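Local coordinates for protein 3'3'-cGAMP-specific phosphodiesterase 3 (Vibrio cholerae O1 biovar El Tor str. N16961, PDB 5Z7C) that belongs to the HD-domain family and folds as a largely helical protein with two HD-domain regions, the first of them partial, at residues L25-S28 / L29-L33; W125-R128 / I129-I133; E185-K188 / G189-P193. The protein carries 2 engineered substitutions. All blocks are in the same frame, centred on the assembly; numbering follows the deposited sequence.

Contact 1 (L25-S28 / L29-L33); sequences LMIS and LTTAL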
ATOM      1  N   LEU A  25       4.883   8.955   7.289  1.00 40.96           N
ATOM      2  CA  LEU A  25       4.013   8.704   6.183  1.00 43.19           C
ATOM      3  C   LEU A  25       4.286   7.387   5.518  1.00 44.85           C
ATOM      4  O   LEU A  25       3.377   6.750   5.081  1.00 49.36           O
ATOM      5  CB  LEU A  25       4.050   9.825   5.168  1.00 37.83           C
ATOM      6  CG  LEU A  25       2.898   9.691   4.187  1.00 45.99           C
ATOM      7  CD1 LEU A  25       1.627   9.659   4.919  1.00 41.89           C
ATOM      8  CD2 LEU A  25       2.890  10.734   3.173  1.00 37.61           C
ATOM      9  N   MET A  26       5.535   6.999   5.395  1.00 43.51           N
ATOM     10  CA  MET A  26       5.856   5.737   4.769  1.00 44.97           C
ATOM     11  C   MET A  26       5.316   4.592   5.535  1.00 46.78           C
ATOM     12  O   MET A  26       4.835   3.662   4.965  1.00 49.27           O
ATOM     13  CB  MET A  26       7.346   5.548   4.646  1.00 42.43           C
ATOM     14  CG  MET A  26       7.947   6.173   3.456  1.00 44.34           C
ATOM     15  SD  MET A  26       7.252   5.588   2.000  1.00 37.08           S
ATOM     16  CE  MET A  26       7.409   6.940   0.970  1.00 37.17           C
ATOM     17  N   ILE A  27       5.403   4.649   6.835  1.00 40.32           N
ATOM     18  CA  ILE A  27       4.952   3.557   7.630  1.00 40.39           C
ATOM     19  C   ILE A  27       3.486   3.390   7.384  1.00 42.88           C
ATOM     20  O   ILE A  27       2.997   2.298   7.271  1.00 50.13           O
ATOM     21  CB  ILE A  27       5.240   3.835   9.089  1.00 37.46           C
ATOM     22  CG1 ILE A  27       6.734   3.762   9.317  1.00 36.55           C
ATOM     23  CG2 ILE A  27       4.569   2.868   9.968  1.00 39.26           C
ATOM     24  CD1 ILE A  27       7.153   3.823  10.716  1.00 38.05           C
ATOM     25  N   SER A  28       2.768   4.483   7.355  1.00 49.88           N
ATOM     26  CA  SER A  28       1.353   4.409   7.186  1.00 46.61           C
ATOM     27  C   SER A  28       0.957   3.869   5.855  1.00 47.11           C
ATOM     28  O   SER A  28       0.076   3.067   5.747  1.00 53.43           O
ATOM     29  CB  SER A  28       0.799   5.798   7.307  1.00 44.53           C
ATOM     30  OG  SER A  28       0.452   6.061   8.633  1.00 73.75           O
ATOM     31  N   LEU A  29       1.559   4.398   4.821  1.00 47.31           N
ATOM     32  CA  LEU A  29       1.263   3.983   3.487  1.00 49.80           C
ATOM     33  C   LEU A  29       1.685   2.569   3.314  1.00 54.80           C
ATOM     34  O   LEU A  29       1.077   1.816   2.617  1.00 60.30           O
ATOM     35  CB  LEU A  29       1.991   4.852   2.494  1.00 46.72           C
ATOM     36  CG  LEU A  29       1.443   6.245   2.302  1.00 49.03           C
ATOM     37  CD1 LEU A  29       2.027   6.891   1.120  1.00 48.73           C
ATOM     38  CD2 LEU A  29      -0.033   6.237   2.220  1.00 44.79           C
ATOM     39  N   THR A  30       2.801   2.243   3.906  1.00 66.36           N
ATOM     40  CA  THR A  30       3.353   0.925   3.793  1.00 64.09           C
ATOM     41  C   THR A  30       2.460  -0.097   4.453  1.00 69.59           C
ATOM     42  O   THR A  30       2.248  -1.168   3.929  1.00 68.97           O
ATOM     43  CB  THR A  30       4.817   0.942   4.260  1.00 61.92           C
ATOM     44  OG1 THR A  30       5.552   1.823   3.428  1.00 64.68           O
ATOM     45  CG2 THR A  30       5.487  -0.407   4.291  1.00 64.93           C
ATOM     46  N   THR A  31       1.970   0.238   5.621  1.00 65.08           N
ATOM     47  CA  THR A  31       1.121  -0.659   6.336  1.00 68.69           C
ATOM     48  C   THR A  31      -0.129  -0.936   5.558  1.00 74.69           C
ATOM     49  O   THR A  31      -0.602  -2.050   5.526  1.00 82.79           O
ATOM     50  CB  THR A  31       0.729  -0.037   7.629  1.00 69.89           C
ATOM     51  OG1 THR A  31       1.912   0.182   8.376  1.00 77.97           O
ATOM     52  CG2 THR A  31      -0.160  -0.935   8.410  1.00 69.57           C
ATOM     53  N   ALA A  32      -0.723   0.094   5.006  1.00 69.56           N
ATOM     54  CA  ALA A  32      -1.957  -0.092   4.299  1.00 66.25           C
ATOM     55  C   ALA A  32      -1.818  -0.933   3.056  1.00 68.55           C
ATOM     56  O   ALA A  32      -2.570  -1.856   2.853  1.00 78.47           O
ATOM     57  CB  ALA A  32      -2.520   1.224   3.959  1.00 63.09           C
ATOM     58  N   LEU A  33      -0.876  -0.605   2.215  1.00 79.22           N
ATOM     59  CA  LEU A  33      -0.720  -1.355   1.005  1.00 82.05           C
ATOM     60  C   LEU A  33      -0.325  -2.772   1.367  1.00 94.74           C
ATOM     61  O   LEU A  33      -0.387  -3.666   0.549  1.00 98.97           O
ATOM     62  CB  LEU A  33       0.285  -0.692   0.082  1.00 81.43           C
ATOM     63  CG  LEU A  33       0.469  -1.219  -1.329  1.00 87.94           C
ATOM     64  CD1 LEU A  33       0.806  -0.101  -2.268  1.00 88.39           C
ATOM     65  CD2 LEU A  33       1.544  -2.251  -1.388  1.00 88.64           C
TER
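Leu25 and Leu29 meet one turn apart on the alpha-helix 22-35. The contact is an i to i+4 pairing within a single helix. The two branch carbons face each other, Leu25 CG to Leu29 CG at 4.2 Å, and the side chains run at an oblique angle. Leu25 has CG opposite its own backbone N (chi1 -167°), whereas Leu29 keeps CG next to the backbone N. The same pair is tied by the main chain: Leu29 N donates to Leu25 O at 3.0 Å, and the bond is nearly straight at the hydrogen (169°).

On another side of the helix, Thr31 returns to Ile27. Its N reaches Ile27 O at 2.8 Å. Its hydroxyl OG1 donates to Ile27 O as well, at 2.6 Å. One carbonyl oxygen therefore takes two bonds from one threonine, and the donors come from opposite faces of the carbonyl plane. The hydroxyl can bend back this way because OG1 lies beside the backbone N (chi1 -62°). Ile27 CG2 stays 4.1 Å from Thr31 OG1. Thr30 repeats the pattern on Met26 O, but that oxygen is less surely placed.

The helix lies near the centre of the chain. Leu29 packs on Ile279 and Phe283 of helix 273-290 and on Leu369 of helix 358-369. Ile27 and Thr31 both touch Ile45 of helix 43-56. The 25-33 segment thus joins three other helices, two of them much later in the chain. The helical ladder runs on with Ala32 N, which donates to Ser28 O at 3.2 Å.

Contact 2 (W125-R128 / I129-I133); sequences WTER and ILTTI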
ATOM      1  N   TRP A 125       1.459 -11.114 -32.490  1.00 68.99           N
ATOM      2  CA  TRP A 125       0.475 -11.835 -31.761  1.00 65.95           C
ATOM      3  C   TRP A 125       0.797 -13.282 -31.722  1.00 67.77           C
ATOM      4  O   TRP A 125       0.848 -13.877 -30.682  1.00 66.97           O
ATOM      5  CB  TRP A 125      -0.853 -11.669 -32.412  1.00 66.92           C
ATOM      6  CG  TRP A 125      -1.881 -11.784 -31.454  1.00 69.92           C
ATOM      7  CD1 TRP A 125      -2.133 -10.949 -30.434  1.00 68.80           C
ATOM      8  CD2 TRP A 125      -2.817 -12.814 -31.372  1.00 67.28           C
ATOM      9  NE1 TRP A 125      -3.191 -11.387 -29.713  1.00 63.09           N
ATOM     10  CE2 TRP A 125      -3.630 -12.544 -30.278  1.00 65.58           C
ATOM     11  CE3 TRP A 125      -3.052 -13.936 -32.122  1.00 70.09           C
ATOM     12  CZ2 TRP A 125      -4.653 -13.346 -29.926  1.00 66.63           C
ATOM     13  CZ3 TRP A 125      -4.046 -14.717 -31.781  1.00 77.70           C
ATOM     14  CH2 TRP A 125      -4.853 -14.429 -30.692  1.00 75.50           C
ATOM     15  N   THR A 126       0.987 -13.873 -32.866  1.00 69.12           N
ATOM     16  CA  THR A 126       1.271 -15.268 -32.892  1.00 71.15           C
ATOM     17  C   THR A 126       2.469 -15.601 -32.031  1.00 70.22           C
ATOM     18  O   THR A 126       2.528 -16.656 -31.459  1.00 70.89           O
ATOM     19  CB  THR A 126       1.472 -15.744 -34.312  1.00 74.26           C
ATOM     20  OG1 THR A 126       0.215 -16.163 -34.832  1.00 75.89           O
ATOM     21  CG2 THR A 126       2.404 -16.904 -34.348  1.00 76.12           C
ATOM     22  N   GLU A 127       3.421 -14.701 -31.917  1.00 79.47           N
ATOM     23  CA  GLU A 127       4.616 -14.985 -31.149  1.00 81.52           C
ATOM     24  C   GLU A 127       4.316 -14.977 -29.683  1.00 76.19           C
ATOM     25  O   GLU A 127       4.799 -15.786 -28.931  1.00 73.30           O
ATOM     26  CB  GLU A 127       5.662 -13.922 -31.410  1.00 87.40           C
ATOM     27  CG  GLU A 127       6.779 -14.356 -32.316  1.00100.91           C
ATOM     28  CD  GLU A 127       7.332 -15.711 -31.954  1.00104.52           C
ATOM     29  OE1 GLU A 127       7.377 -16.587 -32.835  1.00 99.51           O
ATOM     30  OE2 GLU A 127       7.724 -15.904 -30.785  1.00103.46           O
ATOM     31  N   ARG A 128       3.522 -14.011 -29.288  1.00 74.36           N
ATOM     32  CA  ARG A 128       3.155 -13.820 -27.922  1.00 69.73           C
ATOM     33  C   ARG A 128       2.426 -15.004 -27.371  1.00 72.55           C
ATOM     34  O   ARG A 128       2.601 -15.366 -26.236  1.00 65.58           O
ATOM     35  CB  ARG A 128       2.278 -12.593 -27.826  1.00 69.01           C
ATOM     36  CG  ARG A 128       2.946 -11.363 -28.354  1.00 85.35           C
ATOM     37  CD  ARG A 128       2.481 -10.097 -27.649  1.00 90.12           C
ATOM     38  NE  ARG A 128       1.055  -9.873 -27.823  1.00 91.79           N
ATOM     39  CZ  ARG A 128       0.300  -9.212 -26.966  1.00 87.39           C
ATOM     40  NH1 ARG A 128       0.821  -8.700 -25.875  1.00 81.94           N
ATOM     41  NH2 ARG A 128      -0.979  -9.064 -27.203  1.00 89.20           N
ATOM     42  N   ILE A 129       1.583 -15.607 -28.172  1.00 64.40           N
ATOM     43  CA  ILE A 129       0.901 -16.781 -27.730  1.00 65.63           C
ATOM     44  C   ILE A 129       1.863 -17.918 -27.566  1.00 67.07           C
ATOM     45  O   ILE A 129       1.796 -18.637 -26.602  1.00 66.93           O
ATOM     46  CB  ILE A 129      -0.167 -17.157 -28.704  1.00 67.79           C
ATOM     47  CG1 ILE A 129      -1.067 -15.970 -28.914  1.00 66.46           C
ATOM     48  CG2 ILE A 129      -0.961 -18.312 -28.197  1.00 69.16           C
ATOM     49  CD1 ILE A 129      -1.939 -15.666 -27.773  1.00 64.67           C
ATOM     50  N   LEU A 130       2.742 -18.100 -28.515  1.00 68.66           N
ATOM     51  CA  LEU A 130       3.646 -19.199 -28.410  1.00 70.30           C
ATOM     52  C   LEU A 130       4.546 -19.012 -27.230  1.00 68.33           C
ATOM     53  O   LEU A 130       4.800 -19.925 -26.489  1.00 68.82           O
ATOM     54  CB  LEU A 130       4.448 -19.337 -29.682  1.00 72.49           C
ATOM     55  CG  LEU A 130       3.585 -19.866 -30.801  1.00 75.10           C
ATOM     56  CD1 LEU A 130       4.379 -20.067 -32.007  1.00 77.47           C
ATOM     57  CD2 LEU A 130       2.942 -21.125 -30.406  1.00 76.69           C
ATOM     58  N   THR A 131       5.044 -17.810 -27.066  1.00 68.87           N
ATOM     59  CA  THR A 131       5.901 -17.503 -25.956  1.00 66.98           C
ATOM     60  C   THR A 131       5.216 -17.621 -24.630  1.00 68.95           C
ATOM     61  O   THR A 131       5.801 -18.080 -23.693  1.00 70.14           O
ATOM     62  CB  THR A 131       6.452 -16.131 -26.105  1.00 68.92           C
ATOM     63  OG1 THR A 131       6.875 -15.971 -27.452  1.00 80.62           O
ATOM     64  CG2 THR A 131       7.624 -15.960 -25.239  1.00 65.21           C
ATOM     65  N   THR A 132       3.995 -17.165 -24.537  1.00 61.78           N
ATOM     66  CA  THR A 132       3.280 -17.276 -23.281  1.00 60.43           C
ATOM     67  C   THR A 132       3.025 -18.718 -22.915  1.00 65.49           C
ATOM     68  O   THR A 132       2.996 -19.080 -21.766  1.00 61.55           O
ATOM     69  CB  THR A 132       2.054 -16.334 -23.131  1.00 58.94           C
ATOM     70  OG1 THR A 132       1.105 -16.575 -24.154  1.00 60.65           O
ATOM     71  CG2 THR A 132       2.439 -14.924 -23.145  1.00 56.89           C
ATOM     72  N   ILE A 133       2.795 -19.532 -23.916  1.00 64.84           N
ATOM     73  CA  ILE A 133       2.598 -20.936 -23.692  1.00 67.00           C
ATOM     74  C   ILE A 133       3.867 -21.561 -23.179  1.00 67.36           C
ATOM     75  O   ILE A 133       3.828 -22.429 -22.350  1.00 67.94           O
ATOM     76  CB  ILE A 133       2.066 -21.626 -24.932  1.00 69.87           C
ATOM     77  CG1 ILE A 133       0.614 -21.269 -25.109  1.00 69.75           C
ATOM     78  CG2 ILE A 133       2.105 -23.103 -24.802  1.00 72.44           C
ATOM     79  CD1 ILE A 133       0.017 -21.834 -26.309  1.00 72.52           C
TER
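Ile129 lies over one face of the Trp125 indole. Its CG1 stands 4.2 Å from the centroid of the six-membered ring of Trp125, only 6° off the ring normal, which makes a CH-pi contact. CD1 of Ile129 reaches Trp125 CZ2 at 4.2 Å. The Arg128 guanidinium meets the indole differently: Trp125 CD1 lies at its edge, in its plane, 3.9 Å from Arg128 NH2. The Trp125 ring comes back over the next turn because CG is opposite the backbone N (chi1 -152°).

These residues form the first turns of helix 125-137. Two threonines fold their hydroxyls onto the backbone. Thr131 OG1 donates to Glu127 O at 2.6 Å from above the carbonyl plane, and Thr131 N binds the same oxygen. Thr132 OG1 reaches Arg128 O at 2.8 Å, opposite in face to Thr132 N. Thr132 is buried and touches Ile115 and Val116 of helix 108-118.

Trp125, Arg128 and Ile129 also touch a crystal neighbour, so the lattice may help set their poses. Glu127 O and Arg128 O each accept two hydrogen bonds, from the N and OG1 of one threonine, so the helix itself supplies acceptors for both hydroxyls, including that of the buried Thr132.

Contact 3 (E185-K188 / G189-P193); sequences EQRK and GEAIP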
ATOM      1  N   GLU A 185      18.468 -13.125 -10.310  1.00 62.59           N
ATOM      2  CA  GLU A 185      19.798 -13.177 -10.864  1.00 66.75           C
ATOM      3  C   GLU A 185      20.683 -14.299 -10.380  1.00 67.66           C
ATOM      4  O   GLU A 185      21.789 -14.440 -10.851  1.00 73.19           O
ATOM      5  CB  GLU A 185      20.509 -11.872 -10.609  1.00 66.08           C
ATOM      6  CG  GLU A 185      20.128 -10.766 -11.506  1.00 67.85           C
ATOM      7  CD  GLU A 185      20.730  -9.486 -11.053  1.00 77.90           C
ATOM      8  OE1 GLU A 185      20.664  -9.204  -9.855  1.00 81.01           O
ATOM      9  OE2 GLU A 185      21.280  -8.756 -11.879  1.00 80.92           O
ATOM     10  N   GLN A 186      20.214 -15.086  -9.441  1.00 66.99           N
ATOM     11  CA  GLN A 186      21.020 -16.156  -8.944  1.00 69.78           C
ATOM     12  C   GLN A 186      22.349 -15.692  -8.376  1.00 76.10           C
ATOM     13  O   GLN A 186      23.371 -16.296  -8.605  1.00 77.49           O
ATOM     14  CB  GLN A 186      21.246 -17.132 -10.060  1.00 69.57           C
ATOM     15  CG  GLN A 186      20.120 -18.089 -10.226  1.00 76.14           C
ATOM     16  CD  GLN A 186      19.008 -17.520 -11.041  1.00 86.40           C
ATOM     17  OE1 GLN A 186      19.232 -16.927 -12.081  1.00 91.56           O
ATOM     18  NE2 GLN A 186      17.795 -17.700 -10.577  1.00 87.79           N
ATOM     19  N   ARG A 187      22.313 -14.604  -7.632  1.00 63.33           N
ATOM     20  CA  ARG A 187      23.443 -14.123  -6.880  1.00 63.31           C
ATOM     21  C   ARG A 187      23.669 -14.983  -5.685  1.00 64.34           C
ATOM     22  O   ARG A 187      22.733 -15.509  -5.116  1.00 58.29           O
ATOM     23  CB  ARG A 187      23.169 -12.732  -6.380  1.00 61.41           C
ATOM     24  CG  ARG A 187      23.245 -11.681  -7.407  1.00 62.55           C
ATOM     25  CD  ARG A 187      22.904 -10.379  -6.800  1.00 62.01           C
ATOM     26  NE  ARG A 187      22.739  -9.377  -7.814  1.00 65.08           N
ATOM     27  CZ  ARG A 187      23.714  -8.604  -8.235  1.00 72.38           C
ATOM     28  NH1 ARG A 187      24.906  -8.723  -7.704  1.00 76.90           N
ATOM     29  NH2 ARG A 187      23.501  -7.713  -9.176  1.00 73.25           N
ATOM     30  N   LYS A 188      24.928 -15.128  -5.284  1.00 92.65           N
ATOM     31  CA  LYS A 188      25.269 -15.957  -4.132  1.00 94.38           C
ATOM     32  C   LYS A 188      26.222 -15.248  -3.174  1.00 93.07           C
ATOM     33  O   LYS A 188      27.103 -14.501  -3.598  1.00 93.40           O
ATOM     34  CB  LYS A 188      25.878 -17.285  -4.591  1.00 97.24           C
ATOM     35  CG  LYS A 188      26.624 -17.202  -5.913  1.00101.89           C
ATOM     36  CD  LYS A 188      26.941 -18.585  -6.456  1.00106.35           C
ATOM     37  CE  LYS A 188      25.672 -19.377  -6.725  1.00105.73           C
ATOM     38  NZ  LYS A 188      25.950 -20.830  -6.896  1.00108.74           N
ATOM     39  N   GLY A 189      26.046 -15.511  -1.884  1.00 55.84           N
ATOM     40  CA  GLY A 189      26.917 -14.967  -0.859  1.00 56.18           C
ATOM     41  C   GLY A 189      26.836 -13.463  -0.713  1.00 63.34           C
ATOM     42  O   GLY A 189      25.769 -12.908  -0.446  1.00 60.43           O
ATOM     43  N   GLU A 190      27.973 -12.801  -0.886  1.00 66.17           N
ATOM     44  CA  GLU A 190      28.049 -11.387  -0.738  1.00 66.35           C
ATOM     45  C   GLU A 190      27.920 -10.668  -2.045  1.00 70.97           C
ATOM     46  O   GLU A 190      28.136  -9.480  -2.134  1.00 74.16           O
ATOM     47  CB  GLU A 190      29.330 -11.034  -0.024  1.00 68.19           C
ATOM     48  CG  GLU A 190      29.411 -11.704   1.307  1.00 68.44           C
ATOM     49  CD  GLU A 190      30.589 -11.281   2.107  1.00 75.87           C
ATOM     50  OE1 GLU A 190      30.704 -10.101   2.429  1.00 81.40           O
ATOM     51  OE2 GLU A 190      31.401 -12.137   2.446  1.00 81.19           O
ATOM     52  N   ALA A 191      27.595 -11.423  -3.067  1.00 60.13           N
ATOM     53  CA  ALA A 191      27.129 -10.873  -4.306  1.00 56.46           C
ATOM     54  C   ALA A 191      25.800 -10.225  -4.019  1.00 60.33           C
ATOM     55  O   ALA A 191      25.445  -9.236  -4.612  1.00 61.74           O
ATOM     56  CB  ALA A 191      26.991 -11.935  -5.312  1.00 57.10           C
ATOM     57  N   ILE A 192      25.062 -10.829  -3.107  1.00 58.61           N
ATOM     58  CA  ILE A 192      23.803 -10.293  -2.672  1.00 60.05           C
ATOM     59  C   ILE A 192      23.971  -9.070  -1.825  1.00 56.84           C
ATOM     60  O   ILE A 192      24.742  -9.074  -0.891  1.00 58.72           O
ATOM     61  CB  ILE A 192      23.105 -11.275  -1.797  1.00 59.85           C
ATOM     62  CG1 ILE A 192      23.076 -12.632  -2.466  1.00 60.63           C
ATOM     63  CG2 ILE A 192      21.721 -10.798  -1.505  1.00 54.35           C
ATOM     64  CD1 ILE A 192      22.296 -13.627  -1.712  1.00 56.18           C
ATOM     65  N   PRO A 193      23.177  -8.049  -2.057  1.00 55.52           N
ATOM     66  CA  PRO A 193      23.265  -6.855  -1.241  1.00 61.72           C
ATOM     67  C   PRO A 193      22.908  -7.116   0.195  1.00 58.19           C
ATOM     68  O   PRO A 193      22.105  -7.945   0.484  1.00 52.29           O
ATOM     69  CB  PRO A 193      22.246  -5.956  -1.898  1.00 50.94           C
ATOM     70  CG  PRO A 193      22.410  -6.262  -3.274  1.00 54.68           C
ATOM     71  CD  PRO A 193      22.560  -7.730  -3.342  1.00 52.81           C
TER
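Arg187 lies alongside Ala191 and Ile192, with its chain extended from CG to NE. The backbone between them makes a type II' beta turn, residues 188-191, in the loop before helix 194-211. Ala191 N donates to Lys188 O at 3.2 Å and closes the turn. Gly189 has the positive phi of the second position (phi 66°, psi -122°), and Glu190 follows in a near-helical conformation at the third, as type II' requires. Ala191 CB points back toward the Lys188 carbonyl.

The base of the Arg187 side chain is apolar in its contacts. Its CB touches Ile192 CG1 at 3.9 Å and Ala191 CB at 4.0 Å. Further out, the chain runs past the Ala191 carbonyl, with Arg187 CD 3.5 Å from Ala191 O. The last torsion (chi4 -92°) then turns the guanidinium across the line of the chain. NH1 of Arg187 gives a weak hydrogen bond to Ala191 O at 3.2 Å, and this oxygen lies oblique to the guanidinium plane. Glu185 takes NE and, weakly, NH2. The guanidinium is thus held by a carboxylate and a backbone carbonyl, which probably limits its rotation.

Other loop residues lie round the turn. Arg187 and Ile192 both touch Glu176, and Gly189 is bonded through the backbone to Trp178. Lys188 NZ makes a weak hydrogen bond to Asn179 O. Ile192 and Pro193, the latter at the N-cap position, link the turn to helix 194-211. The salt bridge is Arg187 NE to Glu185 OE1 at 2.9 Å, and NE meets this oxygen from above the carboxylate plane.

In the fold
The contacts come in series along the chain: contact 1, then contact 2, then contact 3. None touches another. Contact 1 lies on helix 22-35. Its centre is about 6 Å from the centre of the chain. Contact 2 opens helix 125-137, and contact 3 is the last part of the loop before helix 194-211; both lie at the surface. Centre to centre, contact 1 is about 38 Å from contact 2 and about 29 Å from contact 3. Contacts 2 and 3 fall in one HD-domain region, yet their centres are about 32 Å apart. The three therefore sample separate places: a central helix packed among others, an outlying helix, and a surface turn.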